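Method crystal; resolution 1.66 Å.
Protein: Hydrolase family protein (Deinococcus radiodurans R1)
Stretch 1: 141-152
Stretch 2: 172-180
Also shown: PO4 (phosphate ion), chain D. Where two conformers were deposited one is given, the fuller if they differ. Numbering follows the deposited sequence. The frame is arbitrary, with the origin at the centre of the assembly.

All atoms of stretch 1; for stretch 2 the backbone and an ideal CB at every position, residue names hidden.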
ATOM      1  N   LYS A 141      -8.655  -2.516  -1.227  1.00 33.79           N
ATOM      2  CA  LYS A 141      -9.305  -1.234  -1.067  1.00 34.10           C
ATOM      3  C   LYS A 141      -9.685  -0.825  -2.486  1.00 34.50           C
ATOM      4  O   LYS A 141      -8.930  -1.095  -3.424  1.00 36.27           O
ATOM      5  CB  LYS A 141      -8.335  -0.209  -0.468  1.00 36.35           C
ATOM      6  CG  LYS A 141      -7.895  -0.508   0.921  1.00 37.18           C
ATOM      7  CD  LYS A 141      -6.965   0.601   1.469  1.00 38.52           C
ATOM      8  CE  LYS A 141      -5.711   0.691   0.708  1.00 36.80           C
ATOM      9  NZ  LYS A 141      -4.674   1.565   1.310  1.00 37.38           N
ATOM     10  N   PRO A 142     -10.775  -0.083  -2.658  1.00 34.90           N
ATOM     11  CA  PRO A 142     -11.659   0.522  -1.668  1.00 34.00           C
ATOM     12  C   PRO A 142     -12.884  -0.328  -1.329  1.00 32.56           C
ATOM     13  O   PRO A 142     -13.903   0.179  -0.873  1.00 33.80           O
ATOM     14  CB  PRO A 142     -12.124   1.791  -2.398  1.00 36.66           C
ATOM     15  CG  PRO A 142     -12.277   1.334  -3.783  1.00 37.42           C
ATOM     16  CD  PRO A 142     -11.111   0.375  -4.016  1.00 36.01           C
ATOM     17  N   ASN A 143     -12.788  -1.615  -1.606  1.00 33.19           N
ATOM     18  CA  ASN A 143     -13.896  -2.550  -1.296  1.00 32.54           C
ATOM     19  C   ASN A 143     -14.272  -2.474   0.178  1.00 33.04           C
ATOM     20  O   ASN A 143     -13.409  -2.622   1.051  1.00 32.02           O
ATOM     21  CB  ASN A 143     -13.502  -3.976  -1.649  1.00 32.89           C
ATOM     22  CG  ASN A 143     -14.665  -4.956  -1.592  1.00 35.04           C
ATOM     23  OD1 ASN A 143     -15.717  -4.688  -0.992  1.00 35.01           O
ATOM     24  ND2 ASN A 143     -14.464  -6.128  -2.189  1.00 34.47           N
ATOM     25  N   PRO A 144     -15.541  -2.180   0.481  1.00 33.58           N
ATOM     26  CA  PRO A 144     -15.899  -2.154   1.899  1.00 34.48           C
ATOM     27  C   PRO A 144     -15.473  -3.436   2.631  1.00 33.98           C
ATOM     28  O   PRO A 144     -15.151  -3.405   3.814  1.00 35.02           O
ATOM     29  CB  PRO A 144     -17.425  -2.028   1.864  1.00 35.03           C
ATOM     30  CG  PRO A 144     -17.695  -1.327   0.539  1.00 37.77           C
ATOM     31  CD  PRO A 144     -16.664  -1.833  -0.401  1.00 34.08           C
ATOM     32  N   ALA A 145     -15.489  -4.556   1.902  1.00 32.37           N
ATOM     33  CA  ALA A 145     -15.112  -5.851   2.517  1.00 32.42           C
ATOM     34  C   ALA A 145     -13.673  -5.849   3.042  1.00 33.89           C
ATOM     35  O   ALA A 145     -13.344  -6.566   4.000  1.00 33.04           O
ATOM     36  CB  ALA A 145     -15.291  -7.004   1.521  1.00 31.26           C
HETATM   37  N   MSE A 146     -12.797  -5.086   2.402  1.00 33.12           N
HETATM   38  CA  MSE A 146     -11.380  -5.050   2.856  1.00 34.58           C
HETATM   39  C   MSE A 146     -11.293  -4.414   4.241  1.00 33.87           C
HETATM   40  O   MSE A 146     -10.571  -4.868   5.128  1.00 32.85           O
HETATM   41  CB  MSE A 146     -10.542  -4.261   1.881  1.00 35.81           C
HETATM   42  CG  MSE A 146      -9.166  -3.987   2.261  1.00 36.55           C
HETATM   43 SE   MSE A 146      -8.138  -5.654   2.486  0.75 40.59          SE
HETATM   44  CE  MSE A 146      -6.388  -5.051   1.725  1.00 40.05           C
ATOM     45  N   TYR A 147     -12.019  -3.319   4.393  1.00 34.79           N
ATOM     46  CA  TYR A 147     -12.008  -2.591   5.670  1.00 33.81           C
ATOM     47  C   TYR A 147     -12.577  -3.479   6.776  1.00 33.75           C
ATOM     48  O   TYR A 147     -12.027  -3.577   7.883  1.00 35.31           O
ATOM     49  CB  TYR A 147     -12.757  -1.239   5.555  1.00 34.34           C
ATOM     50  CG  TYR A 147     -12.096  -0.304   4.598  1.00 32.55           C
ATOM     51  CD1 TYR A 147     -10.938   0.353   4.926  1.00 34.42           C
ATOM     52  CD2 TYR A 147     -12.568  -0.177   3.274  1.00 33.04           C
ATOM     53  CE1 TYR A 147     -10.295   1.176   4.010  1.00 37.03           C
ATOM     54  CE2 TYR A 147     -11.929   0.656   2.373  1.00 34.63           C
ATOM     55  CZ  TYR A 147     -10.808   1.321   2.736  1.00 39.09           C
ATOM     56  OH  TYR A 147     -10.187   2.124   1.800  1.00 44.34           O
ATOM     57  N   ARG A 148     -13.679  -4.125   6.460  1.00 33.66           N
ATOM     58  CA  ARG A 148     -14.351  -5.008   7.421  0.50 33.98           C
ATOM     59  C   ARG A 148     -13.435  -6.171   7.807  1.00 34.47           C
ATOM     60  O   ARG A 148     -13.383  -6.592   8.945  1.00 34.26           O
ATOM     61  CB  ARG A 148     -15.714  -5.493   6.897  0.50 34.94           C
ATOM     62  CG  ARG A 148     -16.708  -4.329   6.704  0.50 34.15           C
ATOM     63  CD  ARG A 148     -18.156  -4.743   6.476  0.50 37.34           C
ATOM     64  NE  ARG A 148     -19.040  -3.612   6.777  0.50 36.02           N
ATOM     65  CZ  ARG A 148     -19.655  -2.882   5.857  0.50 37.14           C
ATOM     66  NH1 ARG A 148     -19.573  -3.206   4.581  0.50 36.14           N
ATOM     67  NH2 ARG A 148     -20.410  -1.867   6.225  0.50 32.96           N
ATOM     68  N   LEU A 149     -12.701  -6.665   6.827  1.00 33.55           N
ATOM     69  CA  LEU A 149     -11.783  -7.801   7.075  1.00 33.23           C
ATOM     70  C   LEU A 149     -10.669  -7.372   8.023  1.00 32.78           C
ATOM     71  O   LEU A 149     -10.295  -8.060   8.983  1.00 33.63           O
ATOM     72  CB  LEU A 149     -11.235  -8.320   5.754  1.00 32.56           C
ATOM     73  CG  LEU A 149     -10.320  -9.535   5.849  1.00 34.40           C
ATOM     74  CD1 LEU A 149     -10.893 -10.687   6.725  1.00 33.69           C
ATOM     75  CD2 LEU A 149      -9.986  -9.970   4.398  1.00 32.42           C
ATOM     76  N   GLY A 150     -10.183  -6.167   7.816  1.00 34.76           N
ATOM     77  CA  GLY A 150      -9.096  -5.643   8.655  1.00 34.57           C
ATOM     78  C   GLY A 150      -9.553  -5.545  10.113  1.00 34.17           C
ATOM     79  O   GLY A 150      -8.861  -5.941  11.053  1.00 33.40           O
ATOM     80  N   LEU A 151     -10.759  -5.016  10.273  1.00 33.98           N
ATOM     81  CA  LEU A 151     -11.375  -4.882  11.586  1.00 33.23           C
ATOM     82  C   LEU A 151     -11.556  -6.253  12.250  1.00 32.82           C
ATOM     83  O   LEU A 151     -11.298  -6.443  13.455  1.00 32.56           O
ATOM     84  CB  LEU A 151     -12.739  -4.177  11.492  1.00 33.33           C
ATOM     85  CG  LEU A 151     -12.651  -2.699  11.120  1.00 35.07           C
ATOM     86  CD1 LEU A 151     -14.055  -2.137  10.887  1.00 35.23           C
ATOM     87  CD2 LEU A 151     -11.868  -1.854  12.168  1.00 33.64           C
ATOM     88  N   THR A 152     -12.014  -7.195  11.458  1.00 32.94           N
ATOM     89  CA  THR A 152     -12.255  -8.561  11.938  1.00 33.14           C
ATOM     90  C   THR A 152     -10.953  -9.234  12.402  1.00 33.63           C
ATOM     91  O   THR A 152     -10.897  -9.886  13.443  1.00 31.67           O
ATOM     92  CB  THR A 152     -12.944  -9.423  10.875  1.00 33.38           C
ATOM     93  OG1 THR A 152     -14.236  -8.861  10.581  1.00 33.59           O
ATOM     94  CG2 THR A 152     -13.132 -10.869  11.382  1.00 33.89           C
ATOM     95  N   UNK A 172     -13.269   7.740   2.572  1.00 31.66           N
ATOM     96  CA  UNK A 172     -14.726   7.699   2.579  1.00 31.67           C
ATOM     97  C   UNK A 172     -15.258   6.277   2.752  1.00 31.64           C
ATOM     98  O   UNK A 172     -16.234   6.047   3.449  1.00 33.03           O
ATOM     99  CB  UNK A 172     -15.272   8.305   1.284  1.00 31.67           C
ATOM    100  N   UNK A 173     -14.628   5.309   2.094  1.00 32.10           N
ATOM    101  CA  UNK A 173     -15.058   3.900   2.189  1.00 33.67           C
ATOM    102  C   UNK A 173     -14.888   3.370   3.604  1.00 33.57           C
ATOM    103  O   UNK A 173     -15.733   2.668   4.127  1.00 35.03           O
ATOM    104  CB  UNK A 173     -14.267   3.028   1.212  1.00 33.67           C
ATOM    105  N   UNK A 174     -13.794   3.762   4.218  1.00 32.28           N
ATOM    106  CA  UNK A 174     -13.514   3.378   5.607  1.00 31.63           C
ATOM    107  C   UNK A 174     -14.608   3.944   6.509  1.00 31.12           C
ATOM    108  O   UNK A 174     -15.175   3.265   7.377  1.00 32.14           O
ATOM    109  CB  UNK A 174     -12.136   3.875   6.050  1.00 31.63           C
ATOM    110  N   UNK A 175     -14.909   5.218   6.332  1.00 31.88           N
ATOM    111  CA  UNK A 175     -15.946   5.844   7.163  1.00 31.73           C
ATOM    112  C   UNK A 175     -17.317   5.188   6.953  1.00 32.47           C
ATOM    113  O   UNK A 175     -18.139   5.129   7.889  1.00 32.79           O
ATOM    114  CB  UNK A 175     -16.035   7.340   6.853  1.00 31.73           C
ATOM    115  N   UNK A 176     -17.528   4.682   5.749  1.00 32.63           N
ATOM    116  CA  UNK A 176     -18.833   4.085   5.387  1.00 32.38           C
ATOM    117  C   UNK A 176     -19.069   2.783   6.136  1.00 32.23           C
ATOM    118  O   UNK A 176     -20.216   2.349   6.265  1.00 33.38           O
ATOM    119  CB  UNK A 176     -18.911   3.832   3.880  1.00 32.38           C
ATOM    120  N   UNK A 177     -17.991   2.162   6.608  1.00 32.91           N
ATOM    121  CA  UNK A 177     -18.113   0.911   7.412  1.00 32.87           C
ATOM    122  C   UNK A 177     -18.078   1.204   8.906  1.00 34.87           C
ATOM    123  O   UNK A 177     -18.169   0.314   9.751  1.00 35.06           O
ATOM    124  CB  UNK A 177     -16.990  -0.067   7.061  1.00 32.87           C
ATOM    125  N   UNK A 178     -17.969   2.489   9.214  1.00 32.46           N
ATOM    126  CA  UNK A 178     -17.999   2.965  10.594  1.00 32.58           C
ATOM    127  C   UNK A 178     -16.689   3.346  11.249  1.00 32.56           C
ATOM    128  O   UNK A 178     -16.647   3.683  12.427  1.00 34.50           O
ATOM    129  CB  UNK A 178     -18.649   1.883  11.459  1.00 32.58           C
ATOM    130  N   UNK A 179     -15.616   3.253  10.502  1.00 32.96           N
ATOM    131  CA  UNK A 179     -14.277   3.598  11.010  1.00 32.88           C
ATOM    132  C   UNK A 179     -14.063   5.100  11.017  1.00 33.24           C
ATOM    133  O   UNK A 179     -14.704   5.843  10.268  1.00 34.09           O
ATOM    134  CB  UNK A 179     -13.191   2.925  10.168  1.00 32.88           C
ATOM    135  N   UNK A 180     -13.178   5.543  11.902  1.00 31.81           N
ATOM    136  CA  UNK A 180     -12.650   6.880  11.748  1.00 32.20           C
ATOM    137  C   UNK A 180     -11.632   6.809  10.628  1.00 32.14           C
ATOM    138  O   UNK A 180     -11.100   5.756  10.305  1.00 33.51           O
ATOM    139  CB  UNK A 180     -12.038   7.410  13.046  1.00 32.20           C
TER
HETATM  140  P   PO4 D 201      -1.295   1.211  -1.062  0.75 27.09           P
HETATM  141  O1  PO4 D 201      -2.606   0.688  -0.691  0.75 21.14           O
HETATM  142  O2  PO4 D 201      -1.389   2.727  -1.273  0.75 26.60           O
HETATM  143  O3  PO4 D 201      -0.116   0.789  -0.173  0.75 24.64           O
HETATM  144  O4  PO4 D 201      -0.876   0.752  -2.458  0.75 28.79           O

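Stretch 1 enters a helix at P144, with N143 capping its first turn, and from there offers stretch 2 a ridge made of Y147, R148 and L151, one turn apart or adjacent. The helix of stretch 2 crosses it at -60°, the axes 9.0 Å apart at closest approach.

Position 172 has its CA-to-CB bond pointing away from stretch 1, and nothing there comes near the ideal CB. Almost any helix-compatible side chain would serve, polar ones easily. The residue is Q172, extended and making no contact with stretch 1.

At position 173 the bond points toward stretch 1 and the room is short: the ideal CB already lies 3.5 Å from Y147 CE2 and 3.5 Å from P142 O. A small residue suits such a place, alanine best among helix formers, with glycine or serine conceivable. It is A173. Its methyl carbon CB packs 3.5 Å from Y147 CE2 and 4.3 Å from P142 CB, and the CA atoms of P144 and A173 are 6.1 Å apart here, with no room for a bulky group between A173 CB and the Y147 ring.

Position 174 points sideways, yet its ideal CB is 3.9 Å from Y147 CE1, over the ring. Here too a small apolar group fits, while the sideways direction alone would not exclude a longer chain leading past the ring. The residue is A174, whose CB sits 4.2 Å from the centroid of the Y147 ring and 27° off its normal, a CH-pi contact over the face.

Positions 175 and 176 meet no close atom of stretch 1 at their ideal CB, so both tolerate many residues. R175 extends out of reach of stretch 1; A176 adds only a slight cover.

Position 177 points toward the gap between P144, Y147 and R148. The ideal CB is 4.6 Å from Y147 CB and 4.0 Å from R148 NH2, a setting for a medium-sized apolar side chain such as valine, isoleucine or leucine. It is V177, which has the largest area covered by stretch 1. CG1 lies 4.0 Å from P144 CB and 3.5 Å from R148 CZ, over a face of the guanidinium, while CG2 reaches 3.8 Å from Y147 CB. Its carbonyl is also linked to R148 through a water, which donates to V177 O (2.7 Å from the water O) and accepts from R148 NE (3.1 Å).

Position 178 has phi near 103°, and an ideal CB would be jammed against the preceding carbonyl oxygen. This calls for glycine, and G178 forms a Schellman motif, its positive phi letting the backbone bond back into the last turn, with the backbone N of position 179 bonded to A174 O at 3.2 Å.

Position 179 points toward stretch 1, but its ideal CB is still 5.2 Å from L151 CD1; a long, flexible apolar chain can cross that space. It is M179, a selenomethionine. Its CG lies 3.8 Å from L151 CD1, and SE is 4.0 Å from Y147 CB, lying obliquely to the ring.

Position 180 is out of reach, so stretch 1 sets no preference; H180 makes no contact.

Stretch 2, residues 172-180: QAARAVGMH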
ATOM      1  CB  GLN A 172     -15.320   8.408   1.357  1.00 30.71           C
ATOM      2  CG  GLN A 172     -15.053   9.907   1.331  1.00 33.56           C
ATOM      3  CD  GLN A 172     -15.479  10.563   0.054  1.00 40.43           C
ATOM      4  OE1 GLN A 172     -15.387   9.963  -1.010  1.00 39.98           O
ATOM      5  NE2 GLN A 172     -15.932  11.809   0.141  1.00 40.57           N
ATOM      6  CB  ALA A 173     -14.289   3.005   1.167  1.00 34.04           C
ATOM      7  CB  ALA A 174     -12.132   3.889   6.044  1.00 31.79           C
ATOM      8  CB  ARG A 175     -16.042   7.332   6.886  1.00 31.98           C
ATOM      9  CG  ARG A 175     -14.785   8.077   7.322  1.00 31.91           C
ATOM     10  CD  ARG A 175     -14.884   9.513   6.896  1.00 34.32           C
ATOM     11  NE  ARG A 175     -13.796  10.274   7.489  1.00 35.59           N
ATOM     12  CZ  ARG A 175     -13.352  11.414   7.006  1.00 37.28           C
ATOM     13  NH1 ARG A 175     -13.862  11.908   5.898  1.00 38.68           N
ATOM     14  NH2 ARG A 175     -12.345  12.018   7.602  1.00 36.96           N
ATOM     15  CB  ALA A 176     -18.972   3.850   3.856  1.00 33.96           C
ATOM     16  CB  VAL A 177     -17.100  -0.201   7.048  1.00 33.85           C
ATOM     17  CG1 VAL A 177     -17.159  -0.491   5.498  1.00 34.24           C
ATOM     18  CG2 VAL A 177     -15.686   0.111   7.535  1.00 35.07           C
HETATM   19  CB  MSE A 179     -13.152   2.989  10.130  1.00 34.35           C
HETATM   20  CG  MSE A 179     -13.108   1.481  10.154  1.00 35.06           C
HETATM   21 SE   MSE A 179     -11.855   0.862   8.855  0.75 31.86          SE
HETATM   22  CE  MSE A 179     -10.250   1.109   9.758  1.00 35.31           C
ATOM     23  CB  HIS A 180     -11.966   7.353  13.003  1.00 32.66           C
ATOM     24  CG  HIS A 180     -12.900   7.486  14.153  1.00 35.17           C
ATOM     25  ND1 HIS A 180     -13.795   8.529  14.256  1.00 40.98           N
ATOM     26  CD2 HIS A 180     -13.090   6.709  15.249  1.00 40.10           C
ATOM     27  CE1 HIS A 180     -14.498   8.388  15.368  1.00 47.77           C
ATOM     28  NE2 HIS A 180     -14.100   7.288  15.982  1.00 42.37           N
TER
HETATM   29  O   HOH W   1     -18.851  -2.304   9.633  1.00 37.41           O
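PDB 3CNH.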